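Local coordinates for beta-galactosidase (Trichoderma reesei, PDB 3OG2), which probably hydrolyses terminal non-reducing beta-D-galactose residues in beta-D-galactosides, as a glycoside hydrolase of family 35, at residues F303-Y308 with G447-I452; G386-S391 with V425-S430; I394-L399 with D406-R411; V410-Y415 with L443-R448; Y466-I471 with E491-A496. One frame throughout, in Å; residues are numbered along the deposited sequence. Where two conformers were deposited one is given.

How the contacts relate
The five contacts lie on the same side of the chain's centre and apart from the galactose-binding site. Contact 1 joins the family 35 domain to domain 2. The other four lie within domain 2. Contacts 1 and 4 share G447 and R448, and their centres are about 8 Å apart. Contacts 3 and 4 share V410 and R411. The hydroxyl S450 OG of contact 1 probably bonds to V410 O of contacts 3 and 4, at 2.8 Å. A salt bridge from K451 NZ to E491 OE1, also 2.8 Å, ties contact 1 to contact 5. Contact 2 packs on contact 3, their centres about 9 Å apart. Glycan sugars touch contacts 1 and 4.

Contact 1 of 5, residues F303-Y308 with G447-I452; sequences FERVFY and GRDSKI. With MAN (alpha-D-mannopyranose), chain B.
R305 sets its CG between the backbone N and the carbonyl carbon (chi1 63°), and the chain then runs extended to NE, toward the backbone of R448. The guanidinium grips R448 O side-on: NE donates at 2.8 Å and NH2 at 3.1 Å, both with the oxygen in the guanidinium plane. NH2 also makes a weak bond to G447 O. Over one face lies the D449 carboxylate. Its OD1 is 3.4 Å from R305 NE, a salt bridge by charge alone. D449 OD2 pairs with K451 NZ at 3.0 Å and with R552. At the guanidinium edge, NH1 and NH2 both donate to O3 of a mannose, NH2 at 3.1 Å. V306 CG2 packs 3.5 Å from R448 O. One water donates to both V306 O and S450 OG; V410 O is a further partner of S450 OG. R305, D449 and K451 form a salt-bridge network at a buried interdomain contact, between helix 301-313 of the TIM-barrel domain and the loop leading into strand 450-459 of domain 2.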
# COMPACT_ATOMS: atom_id res chain seq x y z
N PHE A 303 11.20 4.89 13.26
CA PHE A 303 11.85 4.54 11.99
C PHE A 303 11.75 5.71 11.03
O PHE A 303 12.70 6.07 10.33
CB PHE A 303 11.18 3.25 11.45
CG PHE A 303 11.34 3.14 9.94
CD1 PHE A 303 12.48 2.56 9.41
CD2 PHE A 303 10.37 3.57 9.04
CE1 PHE A 303 12.65 2.46 8.03
CE2 PHE A 303 10.52 3.51 7.68
CZ PHE A 303 11.67 2.93 7.16
N GLU A 304 10.57 6.31 10.89
CA GLU A 304 10.42 7.40 9.90
C GLU A 304 11.34 8.56 10.21
O GLU A 304 12.03 9.11 9.34
CB GLU A 304 8.97 7.95 9.82
CG GLU A 304 8.02 6.84 9.30
CD GLU A 304 6.62 7.40 9.24
OE1 GLU A 304 6.28 8.29 10.12
OE2 GLU A 304 5.83 6.95 8.42
N ARG A 305 11.36 8.99 11.49
CA ARG A 305 12.18 10.22 11.69
C ARG A 305 13.66 9.90 11.55
O ARG A 305 14.37 10.76 10.99
CB ARG A 305 11.79 10.89 12.97
CG ARG A 305 12.07 10.04 14.17
CD ARG A 305 11.12 10.51 15.32
NE ARG A 305 11.59 9.85 16.53
CZ ARG A 305 11.01 9.95 17.74
NH1 ARG A 305 9.88 10.64 17.97
NH2 ARG A 305 11.61 9.32 18.75
N VAL A 306 14.15 8.72 11.96
CA VAL A 306 15.59 8.47 11.75
C VAL A 306 15.90 8.15 10.31
O VAL A 306 16.82 8.73 9.69
CB VAL A 306 16.08 7.32 12.67
CG1 VAL A 306 17.56 7.00 12.40
CG2 VAL A 306 15.87 7.63 14.15
N PHE A 307 15.16 7.18 9.72
CA PHE A 307 15.55 6.77 8.37
C PHE A 307 15.15 7.76 7.28
O PHE A 307 15.87 7.91 6.28
CB PHE A 307 14.92 5.40 8.02
CG PHE A 307 15.64 4.23 8.67
CD1 PHE A 307 15.42 3.89 9.99
CD2 PHE A 307 16.53 3.46 7.86
CE1 PHE A 307 16.03 2.80 10.54
CE2 PHE A 307 17.18 2.36 8.44
CZ PHE A 307 16.93 2.04 9.76
N TYR A 308 14.01 8.43 7.40
CA TYR A 308 13.61 9.35 6.32
C TYR A 308 14.47 10.59 6.35
O TYR A 308 14.90 11.10 5.31
CB TYR A 308 12.14 9.70 6.34
CG TYR A 308 11.19 8.52 6.10
CD1 TYR A 308 11.65 7.23 5.90
CD2 TYR A 308 9.82 8.76 6.08
CE1 TYR A 308 10.76 6.19 5.68
CE2 TYR A 308 8.93 7.71 5.87
CZ TYR A 308 9.41 6.44 5.67
OH TYR A 308 8.52 5.42 5.46
N GLY A 447 15.79 9.06 22.47
CA GLY A 447 16.03 7.81 21.78
C GLY A 447 15.37 7.72 20.41
O GLY A 447 14.22 8.14 20.24
N ARG A 448 16.11 7.16 19.46
CA ARG A 448 15.59 6.96 18.08
C ARG A 448 14.89 8.19 17.55
O ARG A 448 13.80 8.14 16.97
CB ARG A 448 14.70 5.71 18.04
CG ARG A 448 15.63 4.51 18.21
CD ARG A 448 14.89 3.19 18.13
NE ARG A 448 15.87 2.11 18.26
CZ ARG A 448 15.58 0.82 18.21
NH1 ARG A 448 14.33 0.41 18.02
NH2 ARG A 448 16.57 -0.05 18.37
N ASP A 449 15.57 9.31 17.72
CA ASP A 449 15.13 10.59 17.12
C ASP A 449 16.24 11.11 16.23
O ASP A 449 17.42 10.78 16.40
CB ASP A 449 14.74 11.59 18.21
CG ASP A 449 13.89 12.70 17.64
OD1 ASP A 449 13.42 12.69 16.46
OD2 ASP A 449 13.66 13.72 18.36
N SER A 450 15.84 11.93 15.28
CA SER A 450 16.78 12.66 14.41
C SER A 450 16.16 14.03 14.14
O SER A 450 14.95 14.15 14.04
CB SER A 450 16.98 11.88 13.13
OG SER A 450 17.81 12.57 12.22
N LYS A 451 17.01 15.05 14.04
CA LYS A 451 16.50 16.41 13.86
C LYS A 451 17.18 17.05 12.69
O LYS A 451 18.32 16.69 12.40
CB LYS A 451 16.78 17.27 15.09
CG LYS A 451 15.95 16.70 16.26
CD LYS A 451 15.46 17.74 17.23
CE LYS A 451 14.98 17.01 18.49
NZ LYS A 451 13.52 16.74 18.37
N ILE A 452 16.51 18.00 12.08
CA ILE A 452 17.12 18.88 11.10
C ILE A 452 17.19 20.28 11.72
O ILE A 452 16.19 20.90 12.05
CB ILE A 452 16.37 18.90 9.76
CG1 ILE A 452 15.84 17.49 9.46
CG2 ILE A 452 17.25 19.49 8.67
CD1 ILE A 452 16.20 16.89 8.11
C1 MAN B . 7.46 9.52 23.65
C2 MAN B . 8.66 10.25 23.09
C3 MAN B . 8.98 9.83 21.65
C4 MAN B . 9.10 8.31 21.62
C5 MAN B . 7.79 7.67 22.12
C6 MAN B . 7.97 6.14 22.23
O2 MAN B . 9.74 9.88 23.94
O3 MAN B . 10.18 10.43 21.21
O4 MAN B . 9.30 7.92 20.29
O5 MAN B . 7.56 8.14 23.44
O6 MAN B . 6.71 5.54 22.51
O HOH W 1 18.83 10.57 10.48

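Contact 2 of 5, residues G386-S391 with V425-S430; sequences GVYSDS and VKLPTS
The ring of Y388 meets P428 and the carbonyl of K426 with one side of its rim. CE1 is 3.8 Å from P428 CD, which lies near the ring plane, and the two side chains cross at about a right angle. The neighbouring CD1 is 3.6 Å from K426 O, also at the ring edge. L427 CD2 packs obliquely against CD1 at 4.2 Å. The backbone carbonyl of the same tyrosine takes the one hydrogen bond between the segments. K426 N donates to Y388 O at 2.8 Å, nearly straight at 167°, from above the carbonyl plane. V425 CA adds a CA-H...O contact to the same oxygen at 3.2 Å. The K426 side chain leads away from the contact. One step along, S389 CB faces V425 CG1 at 4.5 Å.

Several groups surround this shell. V387 CG1 lies over one face of the tyrosine ring, offset toward the rim. F408 and P398 of the adjoining hairpin also touch the ring, and I396 packs on Y388 CB. S389 OG bonds to T424 O, so the loop meets strand 421-427 a second time. The chemistry is therefore mixed. One backbone bond joins the segments, and apolar packing at the ring edge, with aromatic C-H close to a carbonyl oxygen, makes up most of the rest.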
# COMPACT_ATOMS: atom_id res chain seq x y z
N GLY A 386 31.87 15.10 15.55
CA GLY A 386 32.77 15.98 16.30
C GLY A 386 33.20 17.18 15.46
O GLY A 386 34.17 17.84 15.86
N VAL A 387 32.51 17.46 14.34
CA VAL A 387 32.85 18.62 13.53
C VAL A 387 31.88 19.78 13.73
O VAL A 387 32.26 20.94 13.93
CB VAL A 387 32.87 18.26 12.02
CG1 VAL A 387 32.98 19.47 11.11
CG2 VAL A 387 34.01 17.32 11.73
N TYR A 388 30.61 19.49 13.70
CA TYR A 388 29.54 20.48 13.90
C TYR A 388 29.02 20.40 15.32
O TYR A 388 28.08 21.12 15.65
CB TYR A 388 28.40 20.28 12.89
CG TYR A 388 28.85 20.58 11.48
CD1 TYR A 388 28.91 21.92 11.03
CD2 TYR A 388 29.27 19.59 10.60
CE1 TYR A 388 29.34 22.22 9.75
CE2 TYR A 388 29.69 19.86 9.31
CZ TYR A 388 29.72 21.19 8.91
OH TYR A 388 30.14 21.44 7.63
N SER A 389 29.62 19.56 16.14
CA SER A 389 29.37 19.54 17.59
C SER A 389 30.64 19.05 18.27
O SER A 389 31.40 18.29 17.65
CB SER A 389 28.18 18.63 17.87
OG SER A 389 27.98 18.42 19.24
N ASP A 390 30.85 19.46 19.48
CA ASP A 390 32.01 18.94 20.24
C ASP A 390 31.75 17.50 20.59
O ASP A 390 32.63 16.65 20.71
CB ASP A 390 32.19 19.82 21.47
CG ASP A 390 33.39 19.47 22.30
OD1 ASP A 390 34.51 19.26 21.75
OD2 ASP A 390 33.24 19.36 23.52
N SER A 391 30.47 17.15 20.79
CA SER A 391 29.99 15.82 21.05
C SER A 391 30.38 14.81 19.99
O SER A 391 30.06 15.09 18.84
CB SER A 391 28.44 15.80 20.99
OG SER A 391 27.88 16.35 22.16
N VAL A 425 25.68 22.56 19.21
CA VAL A 425 26.21 22.53 17.82
C VAL A 425 27.00 23.80 17.56
O VAL A 425 26.82 24.84 18.20
CB VAL A 425 25.11 22.36 16.74
CG1 VAL A 425 24.50 20.98 16.86
CG2 VAL A 425 24.07 23.43 16.92
N LYS A 426 27.89 23.74 16.59
CA LYS A 426 28.64 24.90 16.13
C LYS A 426 28.39 24.94 14.62
O LYS A 426 28.88 24.05 13.89
CB LYS A 426 30.14 24.80 16.49
CG LYS A 426 30.88 26.03 16.02
CD LYS A 426 32.33 26.09 16.49
CE LYS A 426 32.65 27.58 16.61
NZ LYS A 426 31.44 28.47 16.42
N LEU A 427 27.59 25.91 14.14
CA LEU A 427 27.09 25.87 12.77
C LEU A 427 27.52 27.13 12.03
O LEU A 427 27.58 28.21 12.63
CB LEU A 427 25.55 25.80 12.72
CG LEU A 427 24.94 24.60 13.45
CD1 LEU A 427 23.43 24.60 13.38
CD2 LEU A 427 25.46 23.27 12.93
N PRO A 428 27.80 26.98 10.77
CA PRO A 428 28.10 28.15 9.94
C PRO A 428 26.85 28.95 9.66
O PRO A 428 25.76 28.38 9.40
CB PRO A 428 28.69 27.52 8.66
CG PRO A 428 28.00 26.19 8.58
CD PRO A 428 27.89 25.70 10.01
N THR A 429 26.99 30.28 9.73
CA THR A 429 25.89 31.16 9.40
C THR A 429 26.46 32.38 8.65
O THR A 429 27.67 32.58 8.66
CB THR A 429 25.08 31.71 10.59
OG1 THR A 429 25.85 32.71 11.26
CG2 THR A 429 24.79 30.64 11.62
N SER A 430 25.58 33.16 8.03
CA SER A 430 25.96 34.46 7.46
C SER A 430 26.53 35.42 8.48
O SER A 430 27.16 36.41 8.11
CB SER A 430 24.74 35.14 6.83
OG SER A 430 23.71 35.30 7.84

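Contact 3 of 5, residues I394-L399 with D406-R411; sequences IVITPL and DFFVVR
A beta hairpin is formed here by strands 394-400 and 406-412, and its ladder starts with V395 against R411. V395 N donates to R411 O at 2.8 Å, and R411 N returns a bond to V395 O. T397 with V409 and L399 with F407 are likewise joined by two hydrogen bonds each, while I396-V410 and P398-F408 are the non-hydrogen-bonded pairs between them. The axes of the two segments approach to 4.5 Å and run 160° apart, so the pair is antiparallel. Within domain 2 these strands belong to a larger antiparallel sheet, where strand 406-412 is also paired with strand 450-459.

The side chains divide between the two faces. On the V395 face, R411 lies beside V395, pointing the same way. V395 CB sits over the centre of the guanidinium, 3.9 Å from R411 CZ. R411 CG lies between the backbone N and the carbonyl carbon (chi1 62°), which sets it 4.0 Å from V395 CB; the chain beyond is extended. R411 NH1 bonds to A413 O. Farther along this face, a water bridges T397 OG1 and V409 O, to which it donates at 2.9 Å. On the other face, I396 CG1 lies 4.0 Å from V410 CG2. I396 CG2 meets F408 CB at 3.9 Å, near the plane of the phenyl ring. P398 CB approaches F408 CE2 at 3.8 Å. Strand 421-427 packs against this face through V425 and L427.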
# COMPACT_ATOMS: atom_id res chain seq x y z
N ILE A 394 27.01 12.06 18.55
CA ILE A 394 26.03 12.31 17.50
C ILE A 394 26.81 12.49 16.20
O ILE A 394 27.96 12.91 16.19
CB ILE A 394 25.16 13.53 17.80
CG1 ILE A 394 26.01 14.75 18.00
CG2 ILE A 394 24.23 13.29 19.01
CD1 ILE A 394 25.29 16.06 18.20
N VAL A 395 26.09 12.11 15.14
CA VAL A 395 26.57 12.27 13.78
C VAL A 395 25.77 13.41 13.16
O VAL A 395 24.54 13.50 13.34
CB VAL A 395 26.46 10.96 12.99
CG1 VAL A 395 26.58 11.23 11.49
CG2 VAL A 395 27.54 10.00 13.41
N ILE A 396 26.43 14.30 12.43
CA ILE A 396 25.75 15.41 11.77
C ILE A 396 26.11 15.40 10.30
O ILE A 396 27.31 15.38 9.95
CB ILE A 396 26.12 16.76 12.43
CG1 ILE A 396 25.73 16.71 13.92
CG2 ILE A 396 25.49 17.91 11.67
CD1 ILE A 396 26.16 17.96 14.71
N THR A 397 25.12 15.42 9.43
CA THR A 397 25.38 15.56 8.00
C THR A 397 24.93 16.92 7.54
O THR A 397 23.76 17.24 7.70
CB THR A 397 24.61 14.48 7.21
OG1 THR A 397 24.95 13.17 7.73
CG2 THR A 397 25.00 14.54 5.73
N PRO A 398 25.84 17.73 6.99
CA PRO A 398 25.50 19.05 6.49
C PRO A 398 25.04 19.03 5.05
O PRO A 398 25.58 18.28 4.24
CB PRO A 398 26.85 19.82 6.61
CG PRO A 398 27.84 18.74 6.31
CD PRO A 398 27.29 17.46 6.89
N LEU A 399 24.10 19.91 4.74
CA LEU A 399 23.76 20.28 3.38
C LEU A 399 24.03 21.80 3.33
O LEU A 399 23.42 22.60 4.04
CB LEU A 399 22.29 20.03 2.97
CG LEU A 399 21.92 18.54 2.92
CD1 LEU A 399 21.70 17.91 4.27
CD2 LEU A 399 20.66 18.37 2.08
N ASP A 406 21.58 26.59 5.02
CA ASP A 406 22.09 25.26 5.28
C ASP A 406 21.15 24.42 6.14
O ASP A 406 20.30 24.95 6.86
CB ASP A 406 23.39 25.35 6.06
CG ASP A 406 24.47 26.13 5.36
OD1 ASP A 406 24.48 26.28 4.12
OD2 ASP A 406 25.37 26.61 6.14
N PHE A 407 21.36 23.12 6.06
CA PHE A 407 20.56 22.16 6.81
C PHE A 407 21.49 21.18 7.47
O PHE A 407 22.55 20.82 6.87
CB PHE A 407 19.60 21.39 5.85
CG PHE A 407 18.62 22.29 5.16
CD1 PHE A 407 18.99 23.06 4.06
CD2 PHE A 407 17.29 22.39 5.64
CE1 PHE A 407 18.13 23.94 3.41
CE2 PHE A 407 16.41 23.24 4.97
CZ PHE A 407 16.81 24.02 3.90
N PHE A 408 21.20 20.71 8.66
CA PHE A 408 22.10 19.79 9.37
C PHE A 408 21.27 18.67 9.95
O PHE A 408 20.39 18.93 10.80
CB PHE A 408 22.86 20.50 10.51
CG PHE A 408 23.64 21.69 9.96
CD1 PHE A 408 23.04 22.93 9.82
CD2 PHE A 408 24.97 21.47 9.54
CE1 PHE A 408 23.75 23.96 9.26
CE2 PHE A 408 25.68 22.54 8.99
CZ PHE A 408 25.04 23.75 8.82
N VAL A 409 21.50 17.46 9.47
CA VAL A 409 20.73 16.33 9.98
C VAL A 409 21.52 15.67 11.11
O VAL A 409 22.66 15.19 10.91
CB VAL A 409 20.43 15.32 8.84
CG1 VAL A 409 19.62 14.15 9.43
CG2 VAL A 409 19.73 16.04 7.70
N VAL A 410 20.92 15.65 12.28
CA VAL A 410 21.57 15.14 13.49
C VAL A 410 20.96 13.81 13.89
O VAL A 410 19.73 13.67 13.91
CB VAL A 410 21.39 16.16 14.64
CG1 VAL A 410 22.13 15.68 15.88
CG2 VAL A 410 21.80 17.58 14.23
N ARG A 411 21.80 12.80 14.18
CA ARG A 411 21.31 11.52 14.66
C ARG A 411 22.27 11.03 15.74
O ARG A 411 23.40 11.53 15.88
CB ARG A 411 21.21 10.48 13.52
CG ARG A 411 22.55 10.18 12.86
CD ARG A 411 22.40 8.93 12.01
NE ARG A 411 23.53 8.57 11.18
CZ ARG A 411 24.55 7.85 11.66
NH1 ARG A 411 24.62 7.45 12.93
NH2 ARG A 411 25.53 7.54 10.79
O HOH W 2 23.29 12.59 9.83

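Contact 4 of 5, residues V410-Y415 with L443-R448; sequences VRHANY and LTLTGR. With NAG (2-acetamido-2-deoxy-beta-D-glucopyranose), chain D.
H412 and L445 reach toward each other tip to tip, and this is the tight part of the contact. L445 CD2 sits over one face of the imidazole, 3.6 Å from the ring centroid and 14° off its normal, a CH-pi contact. The methyl is offset toward the rim; among the ring atoms it is nearest to H412 CD2, at 3.5 Å. It also lies 3.6 Å from R411 C, and V410 CG1 touches it more loosely at 4.5 Å. At its edge the imidazole is held by one nearly straight bond. H412 NE2 donates to T446 O at 2.8 Å and 168°, with the oxygen in the ring plane and the donor above the carbonyl plane. At the same edge, H412 CE1 is 3.2 Å from L445 O.

The other side is looser. A413 and N414 do not touch segment 443-448 and are partly exposed. N414 ND2 carries an N-linked N-acetylglucosamine, bonded covalently to C1 of the sugar. R411 points away, and its NH1 donates to H412 O within its own segment. R448, by contrast, is buried. Its side chain points away from segment 410-415, bonds to S416 O and S250 O, and makes a cation-pi contact with W252.

The donor bond implies that H412 carries a proton on NE2. A bonded ring edge and a face covered by a methyl would together restrict rotation of the imidazole.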
# COMPACT_ATOMS: atom_id res chain seq x y z
N VAL A 410 20.92 15.65 12.28
CA VAL A 410 21.57 15.14 13.49
C VAL A 410 20.96 13.81 13.89
O VAL A 410 19.73 13.67 13.91
CB VAL A 410 21.39 16.16 14.64
CG1 VAL A 410 22.13 15.68 15.88
CG2 VAL A 410 21.80 17.58 14.23
N ARG A 411 21.80 12.80 14.18
CA ARG A 411 21.31 11.52 14.66
C ARG A 411 22.27 11.03 15.74
O ARG A 411 23.40 11.53 15.88
CB ARG A 411 21.21 10.48 13.52
CG ARG A 411 22.55 10.18 12.86
CD ARG A 411 22.40 8.93 12.01
NE ARG A 411 23.53 8.57 11.18
CZ ARG A 411 24.55 7.85 11.66
NH1 ARG A 411 24.62 7.45 12.93
NH2 ARG A 411 25.53 7.54 10.79
N HIS A 412 21.84 10.02 16.49
CA HIS A 412 22.80 9.36 17.37
C HIS A 412 23.88 8.66 16.54
O HIS A 412 23.62 8.08 15.48
CB HIS A 412 22.09 8.31 18.23
CG HIS A 412 21.15 8.91 19.23
ND1 HIS A 412 21.57 9.42 20.43
CD2 HIS A 412 19.80 9.09 19.21
CE1 HIS A 412 20.54 9.89 21.13
NE2 HIS A 412 19.45 9.69 20.39
N ALA A 413 25.11 8.66 17.04
CA ALA A 413 26.19 8.01 16.32
C ALA A 413 25.94 6.52 16.10
O ALA A 413 26.23 5.99 15.03
CB ALA A 413 27.51 8.15 17.10
N ASN A 414 25.42 5.81 17.11
CA ASN A 414 24.79 4.52 16.95
C ASN A 414 23.34 4.81 16.58
O ASN A 414 22.56 5.22 17.43
CB ASN A 414 24.90 3.72 18.25
CG ASN A 414 24.12 2.42 18.12
OD1 ASN A 414 23.49 2.10 17.11
ND2 ASN A 414 24.09 1.66 19.22
N TYR A 415 22.99 4.61 15.32
CA TYR A 415 21.71 5.07 14.80
C TYR A 415 20.56 4.37 15.53
O TYR A 415 19.44 4.89 15.45
CB TYR A 415 21.59 4.87 13.27
CG TYR A 415 21.09 3.48 12.91
CD1 TYR A 415 21.94 2.37 12.88
CD2 TYR A 415 19.76 3.30 12.58
CE1 TYR A 415 21.53 1.11 12.56
CE2 TYR A 415 19.29 2.04 12.27
CZ TYR A 415 20.16 0.97 12.25
OH TYR A 415 19.66 -0.25 11.93
N LEU A 443 21.05 21.23 24.02
CA LEU A 443 20.05 20.52 23.26
C LEU A 443 19.98 19.06 23.67
O LEU A 443 20.96 18.52 24.22
CB LEU A 443 20.44 20.55 21.78
CG LEU A 443 20.68 21.98 21.27
CD1 LEU A 443 21.23 21.94 19.85
CD2 LEU A 443 19.47 22.89 21.33
N THR A 444 18.85 18.43 23.38
CA THR A 444 18.61 17.04 23.73
C THR A 444 18.20 16.28 22.48
O THR A 444 17.38 16.76 21.69
CB THR A 444 17.42 16.94 24.76
OG1 THR A 444 17.84 17.61 25.96
CG2 THR A 444 17.09 15.50 25.12
N LEU A 445 18.78 15.10 22.31
CA LEU A 445 18.34 14.15 21.26
C LEU A 445 17.89 12.90 22.01
O LEU A 445 18.76 12.19 22.58
CB LEU A 445 19.44 13.89 20.22
CG LEU A 445 18.92 13.07 19.02
CD1 LEU A 445 18.04 13.91 18.13
CD2 LEU A 445 20.10 12.49 18.25
N THR A 446 16.61 12.62 22.09
CA THR A 446 16.11 11.45 22.84
C THR A 446 16.21 10.20 21.97
O THR A 446 16.72 10.26 20.82
CB THR A 446 14.67 11.70 23.33
OG1 THR A 446 13.78 11.84 22.21
CG2 THR A 446 14.62 13.00 24.14
N GLY A 447 15.79 9.06 22.47
CA GLY A 447 16.03 7.81 21.78
C GLY A 447 15.37 7.72 20.41
O GLY A 447 14.22 8.14 20.24
N ARG A 448 16.11 7.16 19.46
CA ARG A 448 15.59 6.96 18.08
C ARG A 448 14.89 8.19 17.55
O ARG A 448 13.80 8.14 16.97
CB ARG A 448 14.70 5.71 18.04
CG ARG A 448 15.63 4.51 18.21
CD ARG A 448 14.89 3.19 18.13
NE ARG A 448 15.87 2.11 18.26
CZ ARG A 448 15.58 0.82 18.21
NH1 ARG A 448 14.33 0.41 18.02
NH2 ARG A 448 16.57 -0.05 18.37
C1 NAG D . 23.10 0.60 19.36
C2 NAG D . 23.94 -0.49 20.00
C3 NAG D . 23.06 -1.66 20.39
C4 NAG D . 21.71 -1.34 21.05
C5 NAG D . 21.00 -0.15 20.36
C6 NAG D . 19.83 0.42 21.14
C7 NAG D . 26.23 -0.57 19.02
C8 NAG D . 26.97 -0.97 17.77
N2 NAG D . 24.98 -0.99 19.11
O3 NAG D . 23.81 -2.66 21.04
O4 NAG D . 20.90 -2.48 20.89
O5 NAG D . 21.99 0.85 20.19
O6 NAG D . 20.31 1.05 22.34
O7 NAG D . 26.93 -0.24 20.00

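Contact 5 of 5, residues Y466-I471 with E491-A496; sequences YSTAEI and ELHEFA
Strands 466-467 and 492-496 pair antiparallel, their touching parts 152° apart, with A496 N bonded to Y466 O at 3.0 Å and T468 N to E494 O at 3.0 Å. Beyond T468 N the backbone pairing ends; side chains make the other bonds. T468 OG1 accepts from E494 N at 2.9 Å and shares a bond with H493 ND1 at 2.8 Å. At the far edge of that ring, H493 NE2 donates to E491 OE1, nearly straight at 173°. The imidazole is thus held at both nitrogens, and A469 CA lies over one face. Y466 places its hydroxyl on E494 OE2 by a short bond of 2.5 Å, met on the anti side of the carboxylate. The A496 methyl sits over the tyrosine ring, its CB 3.5 Å from Y466 CE2. Q438 N, L439 N and Q530 NE2 also bond to the E494 carboxylate. S467 OG donates to A469 O across the turn. In the sheet, strand 492-497 lies between strands 462-467 and 527-532. The turn at T468-A469 carries the chain from strand 462-467 into strand 470-476 of a second sheet, where L485 of strand 481-487 packs on A469 and F495.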
# COMPACT_ATOMS: atom_id res chain seq x y z
N TYR A 466 19.33 31.06 12.61
CA TYR A 466 19.42 29.61 12.84
C TYR A 466 18.15 29.18 13.57
O TYR A 466 17.50 30.01 14.21
CB TYR A 466 20.66 29.19 13.63
CG TYR A 466 20.77 29.88 14.98
CD1 TYR A 466 20.15 29.39 16.12
CD2 TYR A 466 21.54 31.05 15.12
CE1 TYR A 466 20.24 30.01 17.38
CE2 TYR A 466 21.63 31.68 16.36
CZ TYR A 466 21.00 31.15 17.47
OH TYR A 466 21.13 31.86 18.65
N SER A 467 17.90 27.89 13.52
CA SER A 467 16.94 27.31 14.46
C SER A 467 17.33 25.88 14.79
O SER A 467 17.67 25.12 13.85
CB SER A 467 15.54 27.30 13.83
OG SER A 467 14.62 26.69 14.75
N THR A 468 17.28 25.53 16.06
CA THR A 468 17.46 24.15 16.45
C THR A 468 16.11 23.44 16.42
O THR A 468 16.02 22.24 16.09
CB THR A 468 18.08 23.99 17.84
OG1 THR A 468 17.17 24.51 18.83
CG2 THR A 468 19.36 24.83 17.99
N ALA A 469 15.03 24.17 16.71
CA ALA A 469 13.72 23.53 16.60
C ALA A 469 13.36 23.28 15.15
O ALA A 469 13.79 24.04 14.27
CB ALA A 469 12.70 24.50 17.22
N GLU A 470 12.56 22.25 14.92
CA GLU A 470 12.20 21.90 13.56
C GLU A 470 11.04 22.72 13.07
O GLU A 470 10.19 23.18 13.83
CB GLU A 470 11.91 20.38 13.54
CG GLU A 470 13.24 19.63 13.80
CD GLU A 470 13.14 18.13 13.62
OE1 GLU A 470 12.59 17.45 14.54
OE2 GLU A 470 13.63 17.67 12.56
N ILE A 471 11.03 22.95 11.77
CA ILE A 471 9.99 23.75 11.14
C ILE A 471 8.87 22.83 10.69
O ILE A 471 9.13 21.83 9.99
CB ILE A 471 10.58 24.48 9.93
CG1 ILE A 471 11.56 25.55 10.37
CG2 ILE A 471 9.49 25.14 9.07
CD1 ILE A 471 12.95 25.41 9.97
N GLU A 491 12.49 19.30 25.45
CA GLU A 491 13.72 19.73 24.74
C GLU A 491 13.87 21.24 24.79
O GLU A 491 12.90 21.99 24.54
CB GLU A 491 13.65 19.30 23.29
CG GLU A 491 13.79 17.81 23.00
CD GLU A 491 13.40 17.47 21.56
OE1 GLU A 491 13.25 18.36 20.68
OE2 GLU A 491 13.20 16.24 21.31
N LEU A 492 15.08 21.72 25.11
CA LEU A 492 15.38 23.12 25.00
C LEU A 492 15.75 23.42 23.55
O LEU A 492 16.55 22.69 22.98
CB LEU A 492 16.56 23.53 25.86
CG LEU A 492 17.03 24.99 25.82
CD1 LEU A 492 16.01 25.95 26.43
CD2 LEU A 492 18.36 25.16 26.58
N HIS A 493 15.17 24.49 23.01
CA HIS A 493 15.50 24.91 21.65
C HIS A 493 15.79 26.39 21.59
O HIS A 493 15.39 27.16 22.48
CB HIS A 493 14.31 24.62 20.71
CG HIS A 493 14.29 23.14 20.43
ND1 HIS A 493 15.27 22.62 19.61
CD2 HIS A 493 13.54 22.10 20.86
CE1 HIS A 493 15.08 21.31 19.52
NE2 HIS A 493 14.05 21.01 20.28
N GLU A 494 16.54 26.79 20.56
CA GLU A 494 16.83 28.21 20.37
C GLU A 494 16.75 28.55 18.89
O GLU A 494 17.16 27.71 18.05
CB GLU A 494 18.21 28.51 20.98
CG GLU A 494 18.46 30.01 21.02
CD GLU A 494 19.86 30.26 21.59
OE1 GLU A 494 20.02 30.23 22.84
OE2 GLU A 494 20.77 30.42 20.72
N PHE A 495 16.27 29.74 18.58
CA PHE A 495 16.32 30.22 17.21
C PHE A 495 16.61 31.72 17.25
O PHE A 495 16.41 32.38 18.27
CB PHE A 495 15.07 29.91 16.39
CG PHE A 495 13.79 30.48 16.93
CD1 PHE A 495 13.15 29.88 18.03
CD2 PHE A 495 13.24 31.57 16.30
CE1 PHE A 495 11.94 30.39 18.48
CE2 PHE A 495 12.05 32.10 16.75
CZ PHE A 495 11.41 31.50 17.83
N ALA A 496 17.06 32.22 16.12
CA ALA A 496 17.39 33.63 16.09
C ALA A 496 16.86 34.19 14.77
O ALA A 496 16.98 33.56 13.73
CB ALA A 496 18.89 33.85 16.18